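Local coordinates for protein cytochrome P450 (Bacillus subtilis subsp. subtilis, PDB 4RM4) that probably acts as a haem-dependent cytochrome P450 monooxygenase, inserting one atom of molecular oxygen into organic substrates, at residues 240-243 and 244-248. Residues are numbered along the deposited sequence; the frame is centred on the assembly and turned at random.
With HEM (protoporphyrin IX containing Fe), chain B.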
loop_
_atom_site.group_PDB
_atom_site.type_symbol
_atom_site.label_atom_id
_atom_site.label_comp_id
_atom_site.label_asym_id
_atom_site.label_seq_id
_atom_site.Cartn_x
_atom_site.Cartn_y
_atom_site.Cartn_z
ATOM N N GLY A 240 -4.950 -1.998 -0.432
ATOM C CA GLY A 240 -4.856 -0.782 -1.223
ATOM C C GLY A 240 -5.273 0.523 -0.573
ATOM O O GLY A 240 -4.767 1.576 -0.937
ATOM N N ASN A 241 -6.207 0.488 0.372
ATOM C CA ASN A 241 -6.716 1.749 0.917
ATOM C C ASN A 241 -5.657 2.527 1.699
ATOM O O ASN A 241 -5.283 3.650 1.345
ATOM C CB ASN A 241 -7.908 1.502 1.845
ATOM C CG ASN A 241 -9.183 1.151 1.096
ATOM O OD1 ASN A 241 -9.207 1.100 -0.119
ATOM N ND2 ASN A 241 -10.250 0.903 1.842
ATOM N N GLU A 242 -5.202 1.930 2.792
ATOM C CA GLU A 242 -4.349 2.647 3.721
ATOM C C GLU A 242 -2.959 2.844 3.117
ATOM O O GLU A 242 -2.313 3.869 3.356
ATOM C CB GLU A 242 -4.299 1.925 5.070
ATOM C CG GLU A 242 -3.305 2.520 6.051
ATOM C CD GLU A 242 -3.622 2.208 7.507
ATOM O OE1 GLU A 242 -4.290 1.185 7.782
ATOM O OE2 GLU A 242 -3.198 2.999 8.382
ATOM N N THR A 243 -2.495 1.883 2.321
ATOM C CA THR A 243 -1.157 2.024 1.709
ATOM C C THR A 243 -1.102 3.213 0.752
ATOM O O THR A 243 -0.111 3.956 0.702
ATOM C CB THR A 243 -0.763 0.785 0.893
ATOM O OG1 THR A 243 -1.811 0.474 -0.031
ATOM C CG2 THR A 243 -0.484 -0.411 1.785
ATOM N N THR A 244 -2.157 3.357 -0.039
ATOM C CA THR A 244 -2.248 4.452 -0.987
ATOM C C THR A 244 -2.364 5.801 -0.274
ATOM O O THR A 244 -1.735 6.786 -0.684
ATOM C CB THR A 244 -3.394 4.239 -1.974
ATOM O OG1 THR A 244 -3.217 2.964 -2.597
ATOM C CG2 THR A 244 -3.375 5.307 -3.023
ATOM N N THR A 245 -3.158 5.837 0.786
ATOM C CA THR A 245 -3.251 7.038 1.604
ATOM C C THR A 245 -1.870 7.391 2.133
ATOM O O THR A 245 -1.435 8.545 2.092
ATOM C CB THR A 245 -4.158 6.806 2.818
ATOM O OG1 THR A 245 -5.515 6.680 2.374
ATOM C CG2 THR A 245 -4.040 7.965 3.795
ATOM N N ASN A 246 -1.180 6.382 2.647
ATOM C CA ASN A 246 0.105 6.631 3.288
ATOM C C ASN A 246 1.169 7.004 2.267
ATOM O O ASN A 246 2.057 7.800 2.574
ATOM C CB ASN A 246 0.531 5.446 4.166
ATOM C CG ASN A 246 -0.324 5.317 5.422
ATOM O OD1 ASN A 246 -0.899 6.296 5.896
ATOM N ND2 ASN A 246 -0.395 4.114 5.973
ATOM N N LEU A 247 1.066 6.460 1.051
ATOM C CA LEU A 247 1.971 6.869 -0.030
ATOM C C LEU A 247 1.785 8.354 -0.308
ATOM O O LEU A 247 2.755 9.111 -0.392
ATOM C CB LEU A 247 1.729 6.058 -1.320
ATOM C CG LEU A 247 2.469 6.568 -2.575
ATOM C CD1 LEU A 247 3.969 6.709 -2.326
ATOM C CD2 LEU A 247 2.192 5.652 -3.787
ATOM N N ILE A 248 0.531 8.777 -0.438
ATOM C CA ILE A 248 0.258 10.179 -0.748
ATOM C C ILE A 248 0.749 11.122 0.358
ATOM O O ILE A 248 1.407 12.136 0.067
ATOM C CB ILE A 248 -1.223 10.411 -1.013
ATOM C CG1 ILE A 248 -1.612 9.779 -2.353
ATOM C CG2 ILE A 248 -1.520 11.897 -1.016
ATOM C CD1 ILE A 248 -3.138 9.575 -2.513
HETATM C CHA HEM B . 0.684 -6.926 -2.998
HETATM C CHB HEM B . 2.524 -2.689 -1.561
HETATM C CHC HEM B . -1.440 -0.388 -3.221
HETATM C CHD HEM B . -3.499 -4.665 -4.198
HETATM C C1A HEM B . 1.554 -5.978 -2.499
HETATM C C2A HEM B . 2.910 -6.209 -2.042
HETATM C C3A HEM B . 3.420 -5.040 -1.646
HETATM C C4A HEM B . 2.413 -4.024 -1.850
HETATM C CMA HEM B . 4.842 -4.795 -1.068
HETATM C CAA HEM B . 3.655 -7.567 -2.025
HETATM C CBA HEM B . 3.235 -8.394 -0.824
HETATM C CGA HEM B . 4.148 -9.582 -0.620
HETATM O O1A HEM B . 3.936 -10.288 0.399
HETATM O O2A HEM B . 5.064 -9.814 -1.450
HETATM C C1B HEM B . 1.621 -1.721 -1.924
HETATM C C2B HEM B . 1.856 -0.291 -1.845
HETATM C C3B HEM B . 0.755 0.334 -2.284
HETATM C C4B HEM B . -0.207 -0.664 -2.685
HETATM C CMB HEM B . 3.160 0.348 -1.321
HETATM C CAB HEM B . 0.475 1.847 -2.438
HETATM C CBB HEM B . 1.480 2.722 -2.492
HETATM C C1C HEM B . -2.322 -1.340 -3.658
HETATM C C2C HEM B . -3.603 -1.094 -4.293
HETATM C C3C HEM B . -4.157 -2.284 -4.557
HETATM C C4C HEM B . -3.257 -3.309 -4.106
HETATM C CMC HEM B . -4.152 0.318 -4.587
HETATM C CAC HEM B . -5.517 -2.631 -5.212
HETATM C CBC HEM B . -6.503 -1.751 -5.411
HETATM C C1D HEM B . -2.586 -5.663 -3.944
HETATM C C2D HEM B . -2.872 -7.063 -4.084
HETATM C C3D HEM B . -1.569 -7.782 -3.714
HETATM C C4D HEM B . -0.624 -6.731 -3.389
HETATM C CMD HEM B . -4.210 -7.685 -4.526
HETATM C CAD HEM B . -1.326 -9.311 -3.710
HETATM C CBD HEM B . -0.776 -9.701 -5.084
HETATM C CGD HEM B . -0.418 -11.168 -5.100
HETATM O O1D HEM B . -0.250 -11.723 -6.221
HETATM O O2D HEM B . -0.333 -11.764 -3.995
HETATM N NA HEM B . 1.288 -4.630 -2.356
HETATM N NB HEM B . 0.345 -1.900 -2.434
HETATM N NC HEM B . -2.139 -2.706 -3.553
HETATM N ND HEM B . -1.269 -5.508 -3.548
HETATM FE FE HEM B . -0.374 -3.686 -3.112
HETATM O O HOH W 1 -3.376 5.421 7.289
HETATM O O HOH W 2 -0.964 -3.805 -0.749
#
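The carbonyl oxygen of Gly240 takes two hydrogen bonds from Thr244. The shorter comes from the hydroxyl, with Thr244 OG1 2.7 Å from Gly240 O and lying in the carbonyl plane. The other is the helical backbone bond, Thr244 N to Gly240 O at 3.3 Å, whose donor sits 44° out of that plane. The hydroxyl reaches back one turn because OG1 lies anti to the carbonyl carbon of Thr244 (chi1 -55°). The same OG1 packs against a haem methyl, 3.4 Å from HEM CMC. Loss of the hydroxyl, as with an alanine at Thr244, would probably cost Gly240 O the shorter of these two bonds and open a gap beside that methyl.

This is the long helix 226-257, the I-helix of the P450 fold, where it passes over the haem. The sequence Ala-Gly-Asn-Glu-Thr-Thr matches the family's I-helix signature. The helix is kinked here: the N atoms of Glu242 and Thr243 lack bonds to the preceding turn, and the hydroxyl of Thr243 bonds to Ala239 O instead. In P450s this distortion at the conserved threonine is associated with oxygen binding and activation, probably here too. Thr243 OG1 lies 3.3 Å from HEM C4B, on the face where water 2 binds the iron. Gly240 CA comes equally near the ring, 3.3 Å from HEM C2C; a side chain there would clash with it. One turn beyond Thr243, Leu247 CD2 touches the vinyl carbon HEM CBB.

On another side of the helix, Glu242 CG lies 3.3 Å from Asn246 ND2. Their carboxylate and amide planes are turned 53° to each other. Water 1 bridges the pair, donating to Glu242 OE2 and to Asn246 OD1.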